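Local coordinates for lipase (PDB 6A0W), which probably hydrolyses the ester bonds of triacylglycerols, as a secreted fungal class 3 lipase with an alpha/beta-hydrolase fold, at residues L192-C204 / D217-K229. Sequence-based numbering, arbitrary orientation.
Sequences LSPKNLSIYTVGC and DSTGIPFHRTVHK. With SO4 (sulfate ion), chain C.
Tyr200 and His224 lie side by side and form an offset stack: their planes differ by 9° and the ring centroids are 4.0 Å apart. Both rings leave the backbone with CG anti to the carbonyl carbon (chi1 -71° in Tyr200, similarly in His224), which sends them the same way from neighbouring strands. The overlap is off-centre, with CD2 of His224 above the rim of the phenol, 3.2 Å from Tyr200 CE2. At the edge of the imidazole, a water in its plane bridges NE2 of His224 to OG of Ser198. Val202 and Thr226 continue this face, again pointing alike; Thr226 OG1 reaches Ser250 on the next strand.

The other face carries Ile199, Thr201, Phe223 and Arg225. CG2 of Ile199 meets Phe223 CD1 at 3.7 Å, approaching the ring obliquely, whereas the methyl CG2 of Thr201 lies in the ring plane at its edge. CG of Arg225 sits over one face of the same phenyl, toward its rim, and Leu179 of helix 173-188 packs against both Ile199 and Phe223.

Strand axes at 12° and 4.7 Å, with helix 210-218 in the connection, identify a parallel beta-alpha-beta unit of the alpha/beta-hydrolase sheet. Its ladder runs from Ile199 N to Pro222 O (2.9 Å) through to Gly203 N and Thr226 O (3.1 Å).

Just ahead of strand 223-228, Ile221 packs on the start of strand 197-202: its side chain crosses that of Ile199 at about a right angle, with CG2 against Ile199 CD1, while CD1 reaches Leu197 CD2 at 3.8 Å. Thr219 OG1 accepts from Ile221 N in an ST turn and is also hydrogen-bonded to Val216 O. Beyond the paired residues, NE2 of His228 donates to sulfate O2 at 2.7 Å, in the imidazole plane.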
# COMPACT_ATOMS: atom_id res chain seq x y z
N LEU A 192 -5.09 18.26 -7.73
CA LEU A 192 -5.55 16.96 -7.26
C LEU A 192 -6.37 17.16 -6.01
O LEU A 192 -6.01 18.00 -5.18
CB LEU A 192 -4.38 16.02 -6.96
CG LEU A 192 -3.67 15.55 -8.21
CD1 LEU A 192 -2.36 14.87 -7.83
CD2 LEU A 192 -4.52 14.68 -9.13
N SER A 193 -7.39 16.30 -5.85
CA SER A 193 -8.32 16.33 -4.70
C SER A 193 -8.96 14.94 -4.58
O SER A 193 -8.70 14.09 -5.44
CB SER A 193 -9.43 17.35 -4.97
OG SER A 193 -10.27 16.93 -6.03
N PRO A 194 -9.98 14.80 -3.70
CA PRO A 194 -10.66 13.52 -3.57
C PRO A 194 -11.40 13.11 -4.81
O PRO A 194 -11.52 11.90 -5.05
CB PRO A 194 -11.64 13.74 -2.43
CG PRO A 194 -10.93 14.72 -1.56
CD PRO A 194 -10.26 15.65 -2.54
N LYS A 195 -11.61 14.05 -5.73
CA LYS A 195 -12.27 13.70 -6.99
C LYS A 195 -11.37 12.94 -7.92
O LYS A 195 -11.88 12.25 -8.80
CB LYS A 195 -12.78 14.93 -7.73
CG LYS A 195 -13.74 15.81 -6.91
CD LYS A 195 -13.68 17.27 -7.37
CE LYS A 195 -13.54 18.22 -6.19
NZ LYS A 195 -14.60 19.25 -6.33
N ASN A 196 -10.05 13.18 -7.86
CA ASN A 196 -9.19 12.65 -8.91
C ASN A 196 -7.90 12.03 -8.41
O ASN A 196 -7.04 11.67 -9.21
CB ASN A 196 -8.92 13.67 -10.03
CG ASN A 196 -8.15 14.88 -9.54
OD1 ASN A 196 -8.01 15.10 -8.33
ND2 ASN A 196 -7.78 15.77 -10.49
N LEU A 197 -7.81 11.81 -7.09
CA LEU A 197 -6.66 11.17 -6.50
C LEU A 197 -7.14 10.11 -5.51
O LEU A 197 -7.99 10.39 -4.66
CB LEU A 197 -5.81 12.19 -5.74
CG LEU A 197 -4.66 11.70 -4.90
CD1 LEU A 197 -3.62 11.03 -5.81
CD2 LEU A 197 -4.01 12.84 -4.15
N SER A 198 -6.44 8.98 -5.50
CA SER A 198 -6.84 7.82 -4.70
C SER A 198 -5.56 7.04 -4.38
O SER A 198 -4.65 6.98 -5.19
CB SER A 198 -7.79 6.91 -5.56
OG SER A 198 -9.10 7.21 -5.19
N ILE A 199 -5.57 6.33 -3.25
CA ILE A 199 -4.44 5.57 -2.78
C ILE A 199 -4.92 4.13 -2.53
O ILE A 199 -5.92 3.90 -1.84
CB ILE A 199 -3.92 6.11 -1.45
CG1 ILE A 199 -3.56 7.62 -1.55
CG2 ILE A 199 -2.65 5.36 -1.07
CD1 ILE A 199 -3.39 8.31 -0.20
N TYR A 200 -4.21 3.17 -3.12
CA TYR A 200 -4.52 1.75 -2.89
C TYR A 200 -3.29 1.02 -2.46
O TYR A 200 -2.24 1.07 -3.14
CB TYR A 200 -5.02 1.09 -4.19
CG TYR A 200 -6.41 1.54 -4.60
CD1 TYR A 200 -6.57 2.71 -5.34
CD2 TYR A 200 -7.53 0.72 -4.39
CE1 TYR A 200 -7.83 3.17 -5.67
CE2 TYR A 200 -8.79 1.13 -4.80
CZ TYR A 200 -8.93 2.34 -5.46
OH TYR A 200 -10.14 2.78 -5.92
N THR A 201 -3.47 0.20 -1.44
CA THR A 201 -2.37 -0.60 -0.94
C THR A 201 -2.78 -2.07 -0.65
O THR A 201 -3.96 -2.36 -0.35
CB THR A 201 -1.77 0.01 0.35
OG1 THR A 201 -2.72 -0.02 1.42
CG2 THR A 201 -1.27 1.44 0.14
N VAL A 202 -1.77 -2.93 -0.62
CA VAL A 202 -1.87 -4.34 -0.22
C VAL A 202 -0.75 -4.63 0.77
O VAL A 202 0.41 -4.28 0.50
CB VAL A 202 -1.85 -5.31 -1.44
CG1 VAL A 202 -3.20 -5.27 -2.15
CG2 VAL A 202 -0.75 -4.97 -2.43
N GLY A 203 -1.12 -5.12 1.95
CA GLY A 203 -0.15 -5.41 3.00
C GLY A 203 0.63 -4.20 3.54
O GLY A 203 1.77 -4.33 4.02
N CYS A 204 -0.03 -3.06 3.62
CA CYS A 204 0.56 -1.84 4.16
C CYS A 204 0.78 -1.89 5.67
O CYS A 204 -0.15 -2.19 6.44
CB CYS A 204 -0.31 -0.64 3.81
SG CYS A 204 0.55 0.96 4.04
N ASP A 217 -7.38 10.96 7.21
CA ASP A 217 -8.86 10.88 7.12
C ASP A 217 -9.51 12.24 6.81
O ASP A 217 -10.39 12.32 5.96
CB ASP A 217 -9.42 10.31 8.43
CG ASP A 217 -9.26 8.82 8.53
OD1 ASP A 217 -8.93 8.18 7.49
OD2 ASP A 217 -9.48 8.27 9.65
N SER A 218 -8.93 13.32 7.33
CA SER A 218 -9.46 14.67 7.11
C SER A 218 -9.31 15.14 5.72
O SER A 218 -10.03 16.03 5.29
CB SER A 218 -8.80 15.70 8.03
OG SER A 218 -7.47 16.01 7.64
N THR A 219 -8.37 14.56 4.97
CA THR A 219 -8.15 15.04 3.61
C THR A 219 -9.26 14.59 2.68
O THR A 219 -9.36 15.08 1.53
CB THR A 219 -6.81 14.55 2.99
OG1 THR A 219 -6.82 13.12 2.82
CG2 THR A 219 -5.60 14.93 3.86
N GLY A 220 -9.94 13.51 3.05
CA GLY A 220 -10.94 12.92 2.11
C GLY A 220 -10.34 12.20 0.91
O GLY A 220 -11.08 11.67 0.07
N ILE A 221 -9.00 12.13 0.80
CA ILE A 221 -8.40 11.29 -0.24
C ILE A 221 -8.68 9.80 0.07
O ILE A 221 -8.26 9.31 1.13
CB ILE A 221 -6.86 11.45 -0.33
CG1 ILE A 221 -6.50 12.91 -0.65
CG2 ILE A 221 -6.28 10.52 -1.42
CD1 ILE A 221 -7.04 13.45 -1.96
N PRO A 222 -9.34 9.09 -0.84
CA PRO A 222 -9.65 7.68 -0.56
C PRO A 222 -8.37 6.86 -0.40
O PRO A 222 -7.46 6.97 -1.19
CB PRO A 222 -10.42 7.25 -1.82
CG PRO A 222 -11.06 8.52 -2.29
CD PRO A 222 -9.93 9.50 -2.13
N PHE A 223 -8.22 6.25 0.77
CA PHE A 223 -7.09 5.41 1.07
C PHE A 223 -7.60 3.99 1.34
O PHE A 223 -8.20 3.73 2.37
CB PHE A 223 -6.40 5.98 2.31
CG PHE A 223 -5.25 5.15 2.83
CD1 PHE A 223 -4.45 4.43 1.98
CD2 PHE A 223 -4.96 5.14 4.18
CE1 PHE A 223 -3.40 3.70 2.48
CE2 PHE A 223 -3.99 4.31 4.70
CZ PHE A 223 -3.14 3.66 3.83
N HIS A 224 -7.25 3.06 0.46
CA HIS A 224 -7.75 1.69 0.55
C HIS A 224 -6.64 0.78 1.06
O HIS A 224 -5.54 0.78 0.51
CB HIS A 224 -8.17 1.21 -0.84
CG HIS A 224 -9.24 2.02 -1.45
ND1 HIS A 224 -10.58 1.69 -1.35
CD2 HIS A 224 -9.18 3.11 -2.26
CE1 HIS A 224 -11.29 2.58 -2.02
NE2 HIS A 224 -10.47 3.43 -2.61
N ARG A 225 -6.89 0.10 2.18
CA ARG A 225 -5.94 -0.86 2.71
C ARG A 225 -6.49 -2.28 2.56
O ARG A 225 -7.24 -2.76 3.42
CB ARG A 225 -5.63 -0.59 4.17
CG ARG A 225 -5.02 0.78 4.43
CD ARG A 225 -4.53 0.92 5.85
NE ARG A 225 -5.59 0.73 6.82
CZ ARG A 225 -5.82 -0.39 7.50
NH1 ARG A 225 -5.04 -1.46 7.32
NH2 ARG A 225 -6.77 -0.40 8.44
N THR A 226 -6.02 -2.98 1.54
CA THR A 226 -6.33 -4.40 1.39
C THR A 226 -5.36 -5.27 2.18
O THR A 226 -4.17 -4.96 2.30
CB THR A 226 -6.36 -4.81 -0.08
OG1 THR A 226 -7.36 -4.03 -0.75
CG2 THR A 226 -6.67 -6.33 -0.21
N VAL A 227 -5.94 -6.17 2.97
CA VAL A 227 -5.19 -7.11 3.77
C VAL A 227 -5.59 -8.56 3.57
O VAL A 227 -6.77 -8.86 3.42
CB VAL A 227 -4.95 -6.68 5.22
CG1 VAL A 227 -5.45 -5.31 5.58
CG2 VAL A 227 -5.08 -7.74 6.27
N HIS A 228 -4.58 -9.36 3.27
CA HIS A 228 -4.73 -10.77 2.87
C HIS A 228 -4.62 -11.70 4.06
O HIS A 228 -3.54 -11.90 4.68
CB HIS A 228 -3.72 -11.18 1.82
CG HIS A 228 -3.83 -12.63 1.41
ND1 HIS A 228 -2.84 -13.55 1.67
CD2 HIS A 228 -4.79 -13.29 0.70
CE1 HIS A 228 -3.16 -14.71 1.10
NE2 HIS A 228 -4.36 -14.59 0.55
N LYS A 229 -5.79 -12.23 4.40
CA LYS A 229 -5.93 -13.17 5.49
C LYS A 229 -5.12 -12.80 6.72
O LYS A 229 -5.46 -11.83 7.40
CB LYS A 229 -5.59 -14.57 4.98
CG LYS A 229 -6.51 -15.05 3.87
CD LYS A 229 -6.19 -16.45 3.38
CE LYS A 229 -6.89 -16.69 2.07
NZ LYS A 229 -6.67 -18.05 1.57
S SO4 C . -5.80 -15.11 -2.39
O1 SO4 C . -4.48 -15.15 -3.00
O2 SO4 C . -5.80 -16.04 -1.24
O3 SO4 C . -6.82 -15.53 -3.37
O4 SO4 C . -6.08 -13.72 -1.96
O HOH W 1 -11.52 5.32 -4.21
O HOH W 2 -2.90 -2.50 3.01
O HOH W 3 -6.13 -1.84 -1.93
O HOH W 4 -2.85 -2.30 5.69